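Local coordinates for uncharacterized protein (PDB 3CEX), which is of unknown function but belongs to the DinB superfamily, whose members are built on a four-helix bundle, at residues S11-R16 with S150-A155; T35-L40 with R166-G171. All blocks are in the same frame, centred on the assembly; numbering follows the deposited sequence.

How the contacts relate
Both contacts use helix 144-170, the last of the chain. Contact 1 joins its N-terminal half to helix 8-25, about 9 Å from the centre of the chain and fully buried; contact 2 joins its C-terminal end to the loop between helices 30-33 and 44-62, about 19 Å from that centre and at the surface. Their centres lie 23 Å apart, and the nearest atoms about 11 Å. Along the chain the segments alternate: 11-16, 35-40, 150-155, 166-171. The final helix thus runs alongside the N-terminal helix, in nearly the same direction, and ends against the loop that leads into helix 44-62. Both contacts also reach the second subunit, another copy of this protein.

Contact 1 (S11-R16 with S150-A155); sequences SETLDR and SAIDDA
The CG1 branch of Ile152 lies anti to its carbonyl carbon, and a further turn at chi2 (-57°) carries CD1 across to Leu14 on the facing helix. CB of Leu14 lies 3.8 Å from Ile152 CD1, while CG anti to the backbone N (chi1 -177°) directs Leu14 CD1 to Ala155 CB, 3.7 Å away. The Leu14 and Ile152 side chains cross at about a right angle. The other branch of the isoleucine, Ile152 CG2, lies 4.1 Å from Thr13 CG2. Beta-branched Ile152 therefore serves two neighbours of one helix at once, and the small methyl of Ala155, one turn further on, lets Leu14 CD1 come close to its helix. Thr13 turns its methyl to the apolar interface, and its hydroxyl OG1 is satisfied by the carbonyl of Leu9 within its own helix. No hydrogen bond crosses the contact; it is held by apolar packing. Leu14 also touches Leu55 of helix 44-62 and Val115 of helix 104-124, so it belongs to a core shared by four helices. On the flank, Arg16 bonds to Ser150 of the second subunit, and Ser150 to Arg16 of that subunit. The segment axes approach to 9.4 Å and run in the same direction, inclined by 23°, in keeping with the DinB-type four-helix bundle, in which the first and last helices are parallel neighbours.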
# COMPACT_ATOMS: atom_id res chain seq x y z
N SER A 11 6.03 6.33 9.62
CA SER A 11 5.82 7.71 9.24
C SER A 11 6.36 8.04 7.83
O SER A 11 5.71 8.73 7.02
CB SER A 11 6.48 8.61 10.30
OG SER A 11 5.98 9.90 10.19
N GLU A 12 7.55 7.55 7.52
CA GLU A 12 8.12 7.72 6.20
C GLU A 12 7.33 6.92 5.15
O GLU A 12 7.20 7.34 4.00
CB GLU A 12 9.61 7.37 6.23
CG GLU A 12 10.36 8.34 7.16
CD GLU A 12 11.82 8.02 7.36
OE1 GLU A 12 12.32 7.02 6.80
OE2 GLU A 12 12.47 8.80 8.12
N THR A 13 6.77 5.79 5.55
CA THR A 13 5.93 4.99 4.64
C THR A 13 4.61 5.70 4.28
O THR A 13 4.13 5.65 3.09
CB THR A 13 5.64 3.58 5.26
OG1 THR A 13 6.89 2.93 5.55
CG2 THR A 13 4.83 2.68 4.30
N LEU A 14 3.97 6.31 5.30
CA LEU A 14 2.81 7.17 5.06
C LEU A 14 3.11 8.33 4.09
O LEU A 14 2.27 8.65 3.21
CB LEU A 14 2.24 7.66 6.41
CG LEU A 14 0.98 8.52 6.36
CD1 LEU A 14 -0.19 7.74 5.74
CD2 LEU A 14 0.58 9.02 7.77
N ASP A 15 4.30 8.93 4.21
CA ASP A 15 4.70 9.99 3.28
C ASP A 15 4.70 9.51 1.82
O ASP A 15 4.30 10.25 0.93
CB ASP A 15 6.10 10.53 3.61
CG ASP A 15 6.13 11.40 4.86
OD1 ASP A 15 5.07 11.99 5.20
OD2 ASP A 15 7.24 11.55 5.46
N ARG A 16 5.10 8.27 1.57
CA ARG A 16 5.05 7.74 0.20
C ARG A 16 3.61 7.62 -0.30
O ARG A 16 3.36 7.93 -1.46
CB ARG A 16 5.74 6.37 0.04
CG ARG A 16 7.15 6.26 0.60
CD ARG A 16 8.11 7.18 -0.12
NE ARG A 16 9.44 6.80 0.29
CZ ARG A 16 10.19 5.88 -0.32
NH1 ARG A 16 9.77 5.28 -1.42
NH2 ARG A 16 11.37 5.59 0.19
N SER A 150 -2.82 -0.94 10.75
CA SER A 150 -3.97 -0.95 9.89
C SER A 150 -4.15 0.39 9.19
O SER A 150 -4.46 0.43 7.99
CB SER A 150 -5.26 -1.28 10.67
OG SER A 150 -5.24 -2.64 11.05
N ALA A 151 -3.95 1.48 9.94
CA ALA A 151 -4.11 2.82 9.36
C ALA A 151 -3.06 3.13 8.29
O ALA A 151 -3.41 3.64 7.23
CB ALA A 151 -4.14 3.87 10.40
N ILE A 152 -1.81 2.74 8.52
CA ILE A 152 -0.76 2.94 7.52
C ILE A 152 -1.01 2.03 6.31
O ILE A 152 -0.92 2.49 5.17
CB ILE A 152 0.66 2.63 8.08
CG1 ILE A 152 1.04 3.56 9.25
CG2 ILE A 152 1.72 2.71 7.00
CD1 ILE A 152 1.00 5.03 8.93
N ASP A 153 -1.34 0.76 6.56
CA ASP A 153 -1.66 -0.21 5.47
C ASP A 153 -2.78 0.29 4.53
O ASP A 153 -2.68 0.20 3.31
CB ASP A 153 -2.00 -1.58 6.10
CG ASP A 153 -2.60 -2.58 5.12
OD1 ASP A 153 -1.88 -2.94 4.18
OD2 ASP A 153 -3.79 -3.01 5.31
N ASP A 154 -3.85 0.79 5.13
CA ASP A 154 -5.00 1.32 4.44
C ASP A 154 -4.62 2.46 3.52
O ASP A 154 -5.02 2.46 2.36
CB ASP A 154 -6.05 1.82 5.45
CG ASP A 154 -7.23 2.55 4.78
OD1 ASP A 154 -8.26 1.87 4.61
OD2 ASP A 154 -7.13 3.78 4.42
N ALA A 155 -3.87 3.44 4.05
CA ALA A 155 -3.47 4.59 3.26
C ALA A 155 -2.60 4.15 2.09
O ALA A 155 -2.86 4.57 0.94
CB ALA A 155 -2.75 5.67 4.10

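Contact 2 (T35-L40 with R166-G171); sequences TMPAPL and RRLVIG. With ACY (acetic acid), chain C.
Pro37 and Val169 bring the loop that follows helix 30-33 against the last turn of helix 144-170, at one end of the DinB-type four-helix bundle. The packing is apolar. The proline ring meets the helix through CG, which lies 3.8 Å from Val169 CG2 and 4.1 Å from Leu168 CB, and the ring crosses both side chains at about a right angle. A rigid, compact ring suits this place, since it gives the irregular loop a fixed apolar surface. Val169 has CG1 anti to its backbone N (chi1 173°), which splits its two methyls between the loop residues: CG2 faces the proline, whereas Val169 CG1 reaches Thr35 CB at 4.1 Å. Thr35 OG1 is hydrogen-bonded to Ala31 O, so its polar end is engaged within its own part of the chain.

The polar interactions lie on another side of the helix. Arg166 and Arg167 converge on a bound acetic acid, probably present as acetate and probably from the crystallisation liquor; the flat guanidinium groups, each with several N-H donors, suit sharing a small carboxylate between neighbours in sequence. Arg166 also bonds to Thr24 OG1 and forms a salt bridge with the terminal carboxylate of Lys172; Arg167 NH1 bonds to Leu40 O of the second subunit. The ligand meets the Arg166 guanidinium at its edge, with NH1 to OXT at 2.9 Å and NH2 to O longer, at 3.3 Å. Its OXT takes a second, nearly straight bond from Arg167 NH2, 2.8 Å with an N-H...O angle of 167°.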
# COMPACT_ATOMS: atom_id res chain seq x y z
N THR A 35 -14.66 10.71 -11.22
CA THR A 35 -15.23 9.68 -12.05
C THR A 35 -14.98 8.30 -11.48
O THR A 35 -13.81 7.90 -11.27
CB THR A 35 -14.69 9.74 -13.47
OG1 THR A 35 -15.09 10.99 -14.04
CG2 THR A 35 -15.24 8.57 -14.34
N MSE A 36 -16.06 7.55 -11.24
CA MSE A 36 -15.87 6.17 -10.80
C MSE A 36 -16.08 5.24 -11.98
O MSE A 36 -17.16 5.23 -12.58
CB MSE A 36 -16.65 5.84 -9.50
CG MSE A 36 -18.06 5.50 -9.56
SE MSE A 36 -18.61 4.97 -7.72
CE MSE A 36 -18.10 3.10 -7.67
N PRO A 37 -15.01 4.54 -12.41
CA PRO A 37 -15.10 3.77 -13.65
C PRO A 37 -15.95 2.48 -13.63
O PRO A 37 -16.25 1.94 -14.70
CB PRO A 37 -13.62 3.47 -14.01
CG PRO A 37 -12.84 3.67 -12.80
CD PRO A 37 -13.65 4.50 -11.83
N ALA A 38 -16.39 2.02 -12.46
CA ALA A 38 -17.17 0.78 -12.35
C ALA A 38 -17.75 0.69 -10.95
O ALA A 38 -17.25 1.34 -10.04
CB ALA A 38 -16.28 -0.46 -12.64
N PRO A 39 -18.82 -0.11 -10.78
CA PRO A 39 -19.43 -0.23 -9.45
C PRO A 39 -18.48 -0.49 -8.28
O PRO A 39 -18.71 0.05 -7.19
CB PRO A 39 -20.43 -1.39 -9.63
CG PRO A 39 -20.81 -1.29 -11.07
CD PRO A 39 -19.58 -0.85 -11.81
N LEU A 40 -17.41 -1.26 -8.51
CA LEU A 40 -16.49 -1.69 -7.46
C LEU A 40 -15.12 -1.03 -7.55
O LEU A 40 -14.24 -1.37 -6.79
CB LEU A 40 -16.31 -3.23 -7.50
CG LEU A 40 -17.59 -4.09 -7.50
CD1 LEU A 40 -17.32 -5.58 -7.65
CD2 LEU A 40 -18.37 -3.80 -6.22
N ARG A 166 -6.92 5.91 -11.98
CA ARG A 166 -6.41 6.93 -12.90
C ARG A 166 -6.18 6.34 -14.28
O ARG A 166 -6.62 6.91 -15.29
CB ARG A 166 -5.10 7.54 -12.38
CG ARG A 166 -4.53 8.71 -13.21
CD ARG A 166 -3.02 8.86 -13.00
NE ARG A 166 -2.23 7.82 -13.65
CZ ARG A 166 -1.15 7.22 -13.13
NH1 ARG A 166 -0.52 6.29 -13.83
NH2 ARG A 166 -0.69 7.53 -11.92
N ARG A 167 -5.50 5.20 -14.34
CA ARG A 167 -5.26 4.52 -15.60
C ARG A 167 -6.53 4.16 -16.34
O ARG A 167 -6.62 4.34 -17.56
CB ARG A 167 -4.35 3.28 -15.41
CG ARG A 167 -2.93 3.66 -14.99
CD ARG A 167 -2.11 2.45 -14.58
NE ARG A 167 -0.74 2.81 -14.20
CZ ARG A 167 0.23 1.92 -13.94
NH1 ARG A 167 0.01 0.61 -14.06
NH2 ARG A 167 1.43 2.34 -13.57
N LEU A 168 -7.54 3.70 -15.61
CA LEU A 168 -8.82 3.35 -16.21
C LEU A 168 -9.57 4.58 -16.69
O LEU A 168 -10.28 4.52 -17.70
CB LEU A 168 -9.69 2.60 -15.20
CG LEU A 168 -9.17 1.25 -14.74
CD1 LEU A 168 -9.95 0.73 -13.56
CD2 LEU A 168 -9.23 0.28 -15.92
N VAL A 169 -9.41 5.70 -16.00
CA VAL A 169 -10.20 6.88 -16.30
C VAL A 169 -9.58 7.72 -17.41
O VAL A 169 -10.28 8.20 -18.31
CB VAL A 169 -10.45 7.75 -15.03
CG1 VAL A 169 -11.12 9.07 -15.39
CG2 VAL A 169 -11.28 6.96 -13.99
N ILE A 170 -8.27 7.91 -17.35
CA ILE A 170 -7.58 8.75 -18.34
C ILE A 170 -6.63 8.02 -19.28
O ILE A 170 -5.96 8.65 -20.08
CB ILE A 170 -6.84 9.96 -17.65
CG1 ILE A 170 -5.53 9.54 -16.99
CG2 ILE A 170 -7.73 10.61 -16.59
CD1 ILE A 170 -4.72 10.74 -16.46
N GLY A 171 -6.54 6.69 -19.18
CA GLY A 171 -5.72 5.89 -20.09
C GLY A 171 -4.22 6.02 -19.95
O GLY A 171 -3.46 5.65 -20.85
C ACY C . 2.53 5.27 -11.89
O ACY C . 2.20 6.25 -11.15
OXT ACY C . 1.94 4.98 -12.97
CH3 ACY C . 3.71 4.40 -11.49